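Local coordinates for GTP-binding protein (Sulfolobus solfataricus P2, PDB 2QTF), which hydrolyses GTP specifically, associates with the 50S ribosomal subunit and may act in protein synthesis or ribosome biogenesis, at residues A[90-94]-A[247-251]. Residues are numbered along the deposited sequence; the frame is centred on the assembly and turned at random.
With CD (cadmium ion), chain B.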
loop_
_atom_site.group_PDB
_atom_site.type_symbol
_atom_site.label_atom_id
_atom_site.label_comp_id
_atom_site.label_asym_id
_atom_site.label_seq_id
_atom_site.Cartn_x
_atom_site.Cartn_y
_atom_site.Cartn_z
ATOM N N LEU A 90 5.674 -3.350 5.611
ATOM C CA LEU A 90 5.150 -3.488 4.210
ATOM C C LEU A 90 4.524 -4.869 4.075
ATOM O O LEU A 90 3.533 -4.998 3.334
ATOM C CB LEU A 90 6.300 -3.379 3.150
ATOM C CG LEU A 90 6.944 -1.996 3.135
ATOM C CD1 LEU A 90 8.268 -1.847 2.283
ATOM C CD2 LEU A 90 5.978 -0.936 2.771
ATOM N N LEU A 91 5.092 -5.912 4.730
ATOM C CA LEU A 91 4.450 -7.235 4.652
ATOM C C LEU A 91 3.022 -7.193 5.289
ATOM O O LEU A 91 2.078 -7.846 4.801
ATOM C CB LEU A 91 5.313 -8.383 5.310
ATOM C CG LEU A 91 6.562 -8.710 4.423
ATOM C CD1 LEU A 91 7.513 -9.512 5.305
ATOM C CD2 LEU A 91 6.005 -9.467 3.159
ATOM N N GLU A 92 2.877 -6.434 6.392
ATOM C CA GLU A 92 1.487 -6.184 6.949
ATOM C C GLU A 92 0.508 -5.536 5.940
ATOM O O GLU A 92 -0.623 -6.017 5.799
ATOM C CB GLU A 92 1.593 -5.344 8.279
ATOM C CG GLU A 92 0.191 -5.173 8.930
ATOM C CD GLU A 92 -0.151 -6.470 9.732
ATOM O OE1 GLU A 92 0.827 -7.297 9.898
ATOM O OE2 GLU A 92 -1.312 -6.640 10.254
ATOM N N ILE A 93 0.959 -4.486 5.211
ATOM C CA ILE A 93 0.161 -3.833 4.138
ATOM C C ILE A 93 -0.257 -4.894 3.120
ATOM O O ILE A 93 -1.421 -5.015 2.741
ATOM C CB ILE A 93 0.996 -2.712 3.445
ATOM C CG1 ILE A 93 1.279 -1.615 4.471
ATOM C CG2 ILE A 93 0.280 -2.230 2.145
ATOM C CD1 ILE A 93 2.261 -0.573 3.965
ATOM N N PHE A 94 0.685 -5.725 2.762
ATOM C CA PHE A 94 0.391 -6.763 1.714
ATOM C C PHE A 94 -0.649 -7.747 2.239
ATOM O O PHE A 94 -1.615 -8.064 1.528
ATOM C CB PHE A 94 1.657 -7.491 1.227
ATOM C CG PHE A 94 2.796 -6.575 0.694
ATOM C CD1 PHE A 94 2.570 -5.288 0.272
ATOM C CD2 PHE A 94 4.068 -7.160 0.489
ATOM C CE1 PHE A 94 3.628 -4.477 -0.164
ATOM C CE2 PHE A 94 5.186 -6.361 -0.008
ATOM C CZ PHE A 94 4.957 -5.032 -0.324
ATOM N N ALA A 247 6.500 -11.052 -2.811
ATOM C CA ALA A 247 5.224 -10.877 -2.152
ATOM C C ALA A 247 4.494 -9.646 -2.698
ATOM O O ALA A 247 3.248 -9.672 -2.806
ATOM C CB ALA A 247 5.422 -10.762 -0.649
ATOM N N PHE A 248 5.232 -8.555 -2.970
ATOM C CA PHE A 248 4.591 -7.306 -3.466
ATOM C C PHE A 248 3.938 -7.555 -4.804
ATOM O O PHE A 248 2.726 -7.323 -5.013
ATOM C CB PHE A 248 5.644 -6.135 -3.611
ATOM C CG PHE A 248 5.096 -4.977 -4.333
ATOM C CD1 PHE A 248 4.015 -4.228 -3.813
ATOM C CD2 PHE A 248 5.630 -4.634 -5.623
ATOM C CE1 PHE A 248 3.425 -3.149 -4.556
ATOM C CE2 PHE A 248 5.072 -3.570 -6.358
ATOM C CZ PHE A 248 3.993 -2.795 -5.792
ATOM N N PHE A 249 4.750 -8.026 -5.762
ATOM C CA PHE A 249 4.193 -8.257 -7.100
ATOM C C PHE A 249 3.044 -9.233 -7.164
ATOM O O PHE A 249 2.050 -9.053 -7.892
ATOM C CB PHE A 249 5.308 -8.601 -8.113
ATOM C CG PHE A 249 5.995 -7.412 -8.572
ATOM C CD1 PHE A 249 5.306 -6.475 -9.344
ATOM C CD2 PHE A 249 7.312 -7.127 -8.158
ATOM C CE1 PHE A 249 5.900 -5.276 -9.750
ATOM C CE2 PHE A 249 7.931 -5.934 -8.560
ATOM C CZ PHE A 249 7.228 -4.996 -9.377
ATOM N N VAL A 250 3.134 -10.280 -6.433
ATOM C CA VAL A 250 2.035 -11.241 -6.455
ATOM C C VAL A 250 0.750 -10.659 -5.866
ATOM O O VAL A 250 -0.368 -10.865 -6.346
ATOM C CB VAL A 250 2.443 -12.543 -5.692
ATOM C CG1 VAL A 250 1.337 -13.529 -5.737
ATOM C CG2 VAL A 250 3.648 -13.247 -6.386
ATOM N N THR A 251 0.874 -9.948 -4.761
ATOM C CA THR A 251 -0.287 -9.221 -4.204
ATOM C C THR A 251 -0.837 -8.176 -5.224
ATOM O O THR A 251 -2.049 -8.043 -5.370
ATOM C CB THR A 251 0.143 -8.462 -2.872
ATOM O OG1 THR A 251 0.615 -9.437 -1.967
ATOM C CG2 THR A 251 -1.073 -7.678 -2.188
HETATM CD CD CD B . -0.711 -8.467 11.376
HETATM O O HOH W 1 1.579 -9.128 12.052
HETATM O O HOH W 2 -0.215 -6.653 13.184
#
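Segments 90-94 of helix 86-97 and 247-251 of helix 245-253 run side by side, nearly parallel: their axes lie 10.3 Å apart and cross at 19°. On the first segment most of the buried area belongs to Phe94 (99 Å² of the 224 Å² total for both sides), and its CA-to-CB bond points toward the second. Ala247 comes first. Its small CB lies 4.0 Å from Phe94 CD2 and 4.1 Å from Leu91 CD2, so the methyl meets both apolar side chains. Leu91 also packs on Ile244, just ahead of helix 245-253. Phe248 comes next. Its CA sits over the face of the Phe94 ring, 4.0 Å from the centroid, as a CH-pi contact. Phe94 CZ reaches Phe248 CB at 3.5 Å. The two rings are oblique, with centroids 5.6 Å apart and planes at 43°. Thr251 closes the contact. Its CG2 lies 3.8 Å from Phe94 O, and its OG1 donates a hydrogen bond to Ala247 O (2.8 Å). This bond within its own helix meets a need of the hydroxyl, whose OG1 lies 3.9 Å from Phe94 CB. Ile107 of helix 101-121 touches both Phe94 and Thr251. Glu92 is turned elsewhere and holds a cadmium ion through OE1 (2.4 Å) and OE2 (2.2 Å), with two waters. The contact is buried helix-helix packing between the HflX N-terminal region and the P-loop GTPase domain. The Thr251 side chain is about 4 Å from that of Val234, a predicted GTP-binding residue. Helix 245-253 follows Asp232-Gly235, consistent with the switch II region of P-loop GTPases.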